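Ribulose-bisphosphate carboxylase (Alicyclobacillus acidocaldarius subsp. acidocaldarius, PDB 4NAS) belongs to the family of the large chain of ribulose-bisphosphate carboxylase, with a TIM-barrel catalytic domain that carries a bound calcium ion. Local coordinates at residues Ala214-Gly219 and Ala238-Val243; Pro263-Pro268 and Ile299-Ser304. All blocks are in the same frame, centred on the assembly; numbering follows the deposited sequence.

Contact 1. Residues Ala214-Gly219 and Ala238-Val243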
loop_
_atom_site.group_PDB
_atom_site.type_symbol
_atom_site.label_atom_id
_atom_site.label_comp_id
_atom_site.label_asym_id
_atom_site.label_seq_id
_atom_site.Cartn_x
_atom_site.Cartn_y
_atom_site.Cartn_z
ATOM N N ALA B 214 -1.801 -19.632 -14.629
ATOM C CA ALA B 214 -1.961 -18.610 -13.608
ATOM C C ALA B 214 -2.518 -17.318 -14.221
ATOM O O ALA B 214 -1.840 -16.601 -14.990
ATOM C CB ALA B 214 -0.645 -18.332 -12.921
ATOM N N VAL B 215 -3.754 -17.029 -13.864
ATOM C CA VAL B 215 -4.522 -15.984 -14.503
ATOM C C VAL B 215 -4.554 -14.767 -13.594
ATOM O O VAL B 215 -4.684 -14.884 -12.377
ATOM C CB VAL B 215 -5.954 -16.496 -14.843
ATOM C CG1 VAL B 215 -6.677 -17.012 -13.592
ATOM C CG2 VAL B 215 -6.748 -15.449 -15.583
ATOM N N ASN B 216 -4.368 -13.598 -14.179
ATOM C CA ASN B 216 -4.399 -12.364 -13.411
ATOM C C ASN B 216 -5.774 -12.133 -12.750
ATOM O O ASN B 216 -6.794 -12.116 -13.437
ATOM C CB ASN B 216 -4.006 -11.197 -14.323
ATOM C CG ASN B 216 -3.386 -10.024 -13.556
ATOM O OD1 ASN B 216 -3.072 -10.133 -12.367
ATOM N ND2 ASN B 216 -3.209 -8.898 -14.243
ATOM N N LEU B 217 -5.798 -11.961 -11.424
ATOM C CA LEU B 217 -7.050 -11.696 -10.685
ATOM C C LEU B 217 -7.301 -10.204 -10.636
ATOM O O LEU B 217 -6.506 -9.463 -10.077
ATOM C CB LEU B 217 -6.958 -12.241 -9.261
ATOM C CG LEU B 217 -8.218 -12.088 -8.401
ATOM C CD1 LEU B 217 -9.474 -12.693 -9.064
ATOM C CD2 LEU B 217 -7.950 -12.740 -7.071
ATOM N N THR B 218 -8.372 -9.749 -11.277
ATOM C CA THR B 218 -8.546 -8.320 -11.508
ATOM C C THR B 218 -9.998 -7.880 -11.378
ATOM O O THR B 218 -10.912 -8.710 -11.350
ATOM C CB THR B 218 -8.100 -7.936 -12.932
ATOM O OG1 THR B 218 -8.974 -8.547 -13.885
ATOM C CG2 THR B 218 -6.694 -8.389 -13.197
ATOM N N GLY B 219 -10.195 -6.563 -11.358
ATOM C CA GLY B 219 -11.507 -5.974 -11.177
ATOM C C GLY B 219 -11.664 -5.368 -9.785
ATOM O O GLY B 219 -10.740 -5.373 -8.983
ATOM N N ALA B 238 -3.641 -21.350 -10.985
ATOM C CA ALA B 238 -3.316 -20.424 -9.905
ATOM C C ALA B 238 -3.941 -19.065 -10.202
ATOM O O ALA B 238 -4.279 -18.760 -11.349
ATOM C CB ALA B 238 -1.797 -20.292 -9.726
ATOM N N LEU B 239 -4.109 -18.264 -9.163
ATOM C CA LEU B 239 -4.453 -16.859 -9.310
ATOM C C LEU B 239 -3.185 -15.993 -9.159
ATOM O O LEU B 239 -2.481 -16.071 -8.148
ATOM C CB LEU B 239 -5.488 -16.452 -8.257
ATOM C CG LEU B 239 -6.761 -17.306 -8.146
ATOM C CD1 LEU B 239 -7.677 -16.757 -7.050
ATOM C CD2 LEU B 239 -7.517 -17.379 -9.466
ATOM N N LEU B 240 -2.916 -15.179 -10.176
ATOM C CA LEU B 240 -1.867 -14.163 -10.142
ATOM C C LEU B 240 -2.438 -12.937 -9.426
ATOM O O LEU B 240 -3.445 -12.369 -9.853
ATOM C CB LEU B 240 -1.454 -13.799 -11.581
ATOM C CG LEU B 240 -0.412 -12.686 -11.730
ATOM C CD1 LEU B 240 0.823 -13.036 -10.900
ATOM C CD2 LEU B 240 -0.032 -12.412 -13.208
ATOM N N VAL B 241 -1.841 -12.555 -8.303
ATOM C CA VAL B 241 -2.376 -11.432 -7.561
ATOM C C VAL B 241 -1.290 -10.397 -7.335
ATOM O O VAL B 241 -0.208 -10.715 -6.812
ATOM C CB VAL B 241 -2.979 -11.873 -6.195
ATOM C CG1 VAL B 241 -3.610 -10.686 -5.475
ATOM C CG2 VAL B 241 -4.032 -12.942 -6.392
ATOM N N ASN B 242 -1.578 -9.172 -7.761
ATOM C CA ASN B 242 -0.790 -8.003 -7.389
ATOM C C ASN B 242 -1.083 -7.584 -5.944
ATOM O O ASN B 242 -1.839 -6.644 -5.672
ATOM C CB ASN B 242 -1.079 -6.864 -8.340
ATOM C CG ASN B 242 -0.589 -7.168 -9.752
ATOM O OD1 ASN B 242 0.604 -7.432 -9.965
ATOM N ND2 ASN B 242 -1.510 -7.167 -10.708
ATOM N N VAL B 243 -0.461 -8.295 -5.032
ATOM C CA VAL B 243 -0.841 -8.191 -3.615
ATOM C C VAL B 243 -0.753 -6.784 -3.044
ATOM O O VAL B 243 -1.683 -6.283 -2.364
ATOM C CB VAL B 243 0.006 -9.145 -2.783
ATOM C CG1 VAL B 243 -0.445 -9.098 -1.326
ATOM C CG2 VAL B 243 -0.140 -10.555 -3.351
HETATM O O HOH W 1 -3.617 -9.067 -9.990
#

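Contact 2. Residues Pro263-Pro268 and Ile299-Ser304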
loop_
_atom_site.group_PDB
_atom_site.type_symbol
_atom_site.label_atom_id
_atom_site.label_comp_id
_atom_site.label_asym_id
_atom_site.label_seq_id
_atom_site.Cartn_x
_atom_site.Cartn_y
_atom_site.Cartn_z
ATOM N N PRO B 263 -4.240 -22.246 -5.898
ATOM C CA PRO B 263 -3.088 -21.553 -5.292
ATOM C C PRO B 263 -3.015 -20.075 -5.655
ATOM O O PRO B 263 -3.470 -19.669 -6.733
ATOM C CB PRO B 263 -1.885 -22.296 -5.882
ATOM C CG PRO B 263 -2.401 -23.669 -6.195
ATOM C CD PRO B 263 -3.836 -23.475 -6.615
ATOM N N ILE B 264 -2.446 -19.271 -4.757
ATOM C CA ILE B 264 -2.195 -17.870 -5.048
ATOM C C ILE B 264 -0.729 -17.636 -5.491
ATOM O O ILE B 264 0.223 -18.095 -4.854
ATOM C CB ILE B 264 -2.548 -16.978 -3.819
ATOM C CG1 ILE B 264 -4.064 -17.051 -3.545
ATOM C CG2 ILE B 264 -2.018 -15.546 -4.018
ATOM C CD1 ILE B 264 -4.490 -16.449 -2.216
ATOM N N LEU B 265 -0.562 -16.920 -6.587
ATOM C CA LEU B 265 0.764 -16.585 -7.079
ATOM C C LEU B 265 0.955 -15.082 -6.817
ATOM O O LEU B 265 0.424 -14.226 -7.540
ATOM C CB LEU B 265 0.890 -16.939 -8.574
ATOM C CG LEU B 265 2.099 -16.408 -9.380
ATOM C CD1 LEU B 265 3.408 -17.029 -8.873
ATOM C CD2 LEU B 265 1.928 -16.667 -10.916
ATOM N N ALA B 266 1.681 -14.775 -5.747
ATOM C CA ALA B 266 1.931 -13.390 -5.348
ATOM C C ALA B 266 2.948 -12.642 -6.220
ATOM O O ALA B 266 4.148 -12.986 -6.267
ATOM C CB ALA B 266 2.341 -13.333 -3.927
ATOM N N HIS B 267 2.489 -11.586 -6.887
ATOM C CA HIS B 267 3.404 -10.808 -7.735
ATOM C C HIS B 267 3.842 -9.549 -6.970
ATOM O O HIS B 267 3.034 -8.936 -6.303
ATOM C CB HIS B 267 2.761 -10.441 -9.099
ATOM C CG HIS B 267 3.722 -9.795 -10.055
ATOM N ND1 HIS B 267 4.082 -8.464 -9.964
ATOM C CD2 HIS B 267 4.469 -10.312 -11.066
ATOM C CE1 HIS B 267 4.984 -8.183 -10.891
ATOM N NE2 HIS B 267 5.245 -9.291 -11.567
ATOM N N PRO B 268 5.125 -9.151 -7.073
ATOM C CA PRO B 268 5.578 -8.020 -6.244
ATOM C C PRO B 268 5.315 -6.618 -6.779
ATOM O O PRO B 268 5.907 -5.693 -6.226
ATOM C CB PRO B 268 7.101 -8.220 -6.189
ATOM C CG PRO B 268 7.416 -8.896 -7.442
ATOM C CD PRO B 268 6.260 -9.848 -7.696
ATOM N N ILE B 299 3.007 -19.200 -3.758
ATOM C CA ILE B 299 4.226 -18.993 -4.519
ATOM C C ILE B 299 4.538 -17.523 -4.439
ATOM O O ILE B 299 3.656 -16.670 -4.657
ATOM C CB ILE B 299 4.055 -19.383 -6.008
ATOM C CG1 ILE B 299 3.608 -20.846 -6.132
ATOM C CG2 ILE B 299 5.379 -19.193 -6.759
ATOM C CD1 ILE B 299 3.119 -21.206 -7.513
ATOM N N GLY B 300 5.793 -17.202 -4.145
ATOM C CA GLY B 300 6.162 -15.807 -3.998
ATOM C C GLY B 300 7.252 -15.413 -4.988
ATOM O O GLY B 300 8.326 -16.006 -4.998
ATOM N N ILE B 301 6.956 -14.412 -5.812
ATOM C CA ILE B 301 7.875 -13.893 -6.821
ATOM C C ILE B 301 8.598 -12.687 -6.213
ATOM O O ILE B 301 7.960 -11.834 -5.616
ATOM C CB ILE B 301 7.075 -13.408 -8.060
ATOM C CG1 ILE B 301 6.300 -14.565 -8.705
ATOM C CG2 ILE B 301 7.989 -12.644 -9.044
ATOM C CD1 ILE B 301 5.322 -14.117 -9.805
ATOM N N PHE B 302 9.919 -12.635 -6.341
ATOM C CA PHE B 302 10.720 -11.540 -5.781
ATOM C C PHE B 302 11.975 -11.397 -6.650
ATOM O O PHE B 302 12.331 -12.342 -7.375
ATOM C CB PHE B 302 11.075 -11.814 -4.287
ATOM C CG PHE B 302 11.768 -13.135 -4.053
ATOM C CD1 PHE B 302 11.030 -14.291 -3.845
ATOM C CD2 PHE B 302 13.163 -13.228 -4.079
ATOM C CE1 PHE B 302 11.669 -15.514 -3.652
ATOM C CE2 PHE B 302 13.815 -14.457 -3.888
ATOM C CZ PHE B 302 13.065 -15.604 -3.682
ATOM N N PRO B 303 12.622 -10.210 -6.651
ATOM C CA PRO B 303 13.809 -10.020 -7.504
ATOM C C PRO B 303 14.951 -10.945 -7.103
ATOM O O PRO B 303 15.230 -11.017 -5.899
ATOM C CB PRO B 303 14.199 -8.554 -7.231
ATOM C CG PRO B 303 12.949 -7.907 -6.845
ATOM C CD PRO B 303 12.127 -8.926 -6.115
ATOM N N SER B 304 15.569 -11.647 -8.064
ATOM C CA SER B 304 16.681 -12.567 -7.772
ATOM C C SER B 304 17.976 -11.806 -7.524
ATOM O O SER B 304 18.066 -10.614 -7.821
ATOM C CB SER B 304 16.946 -13.534 -8.930
ATOM O OG SER B 304 17.632 -12.865 -9.999
#

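Contact 1. Residues Ala214-Gly219 and Ala238-Val243
Leu217 and Leu240 both swing CG anti to the backbone N (chi1 -177° and 177°), but they serve opposite faces of the parallel pair made by Ala214-Asn216 and Ala238-Asn242. Leu217 lies side by side with Val241, pointing the same way, and its CD2 is 4.0 Å from Val241 CG2; the same methyl also touches Leu239 CD1. This branched, apolar cluster suits the side where helices 221-233 and 248-256 pack on the strands. On the other face, inside the barrel, Ala214 and Ala238 meet through CB atoms 3.9 Å apart, small residues where the paired backbones run close. Leu240 lays CB over the carbonyl of Val215 and brings CG to 3.7 Å from Asn216 OD1.

Three backbone bonds join the strands: Val215 N to Ala238 O, Leu240 N to Val215 O at 2.8 Å, and Leu217 N to Leu240 O, the last nearly straight at 171°. The pairing therefore carries on just past Asn216. There a water takes over: it lies 2.7 Å from Asn216 OD1, is also within hydrogen-bonding distance of Leu217 O, and accepts from Asn242 N at 3.0 Å. The other end of the Asn216 amide, ND2, bonds to Phe181 O, so both ends of the group are engaged and its rotation is probably fixed. The helix side is thus wholly aliphatic, whereas the inner face, where Leu240 lies about 7 Å from a bound calcium ion, mixes Ala214, Ala238 and Leu240 with an amide and a water that engage buried polar groups.

Contact 2. Residues Pro263-Pro268 and Ile299-Ser304
Leu265 and Ile301 cross obliquely in the parallel sheet of the TIM barrel, where strand 264-267 runs beside strand 299-303 at only 16° between their directions. Leu265 CD1 is the shared point of contact: it lies 3.6 Å from Ile301 CD1 and equally near Ile299 CG2. The first torsion of Leu265 sets CG anti to its backbone N (chi1 167°), and a leucine is long enough for its CD1 to touch both isoleucines. Their beta-branching leaves each with a second arm: Ile301 sends CG1 and CD1 to Leu265, while CG2 meets Pro268 CD.

The opposite face carries small residues here. Ala266 pairs with Gly300, and its short CB packs on Met292 of helix 284-295. Three backbone bonds join the strands: Ile299 N to Ile264 O, Ala266 N to Ile299 O at 2.9 Å, and Ile301 N to Ala266 O.

His267 directs its CB away from strand 299-303, and its ring ND1 is hydrogen-bonded to Ala269 N; the side chain is about 5 Å from a bound calcium ion. Pro268, which has no N-H to offer, follows His267 with a compact ring set at about a right angle to Ile301. Its CD sits 3.3 Å from Ile301 O and also lies over one face of the His267 ring, 3.4 Å above the plane and offset toward the rim.

Overall arrangement
From the N terminus, contact 1 closes first: strand 214-216 leads through helix 221-233 to strand 238-242, a beta-alpha-beta unit. The chain then passes helices 243-246 and 248-256 before strand 264-267 opens contact 2, which closes at strand 299-303 after helix 284-295. The loops follow in series, neither nested nor crossed, yet their strands are neighbours in one parallel sheet. Strand 238-242 joins strand 264-267 directly, with Leu239 O 2.6 Å from Leu265 N in a probable hydrogen bond. The two contacts, with centres about 11 Å apart, thus account for four consecutive barrel strands, and both also touch the second subunit.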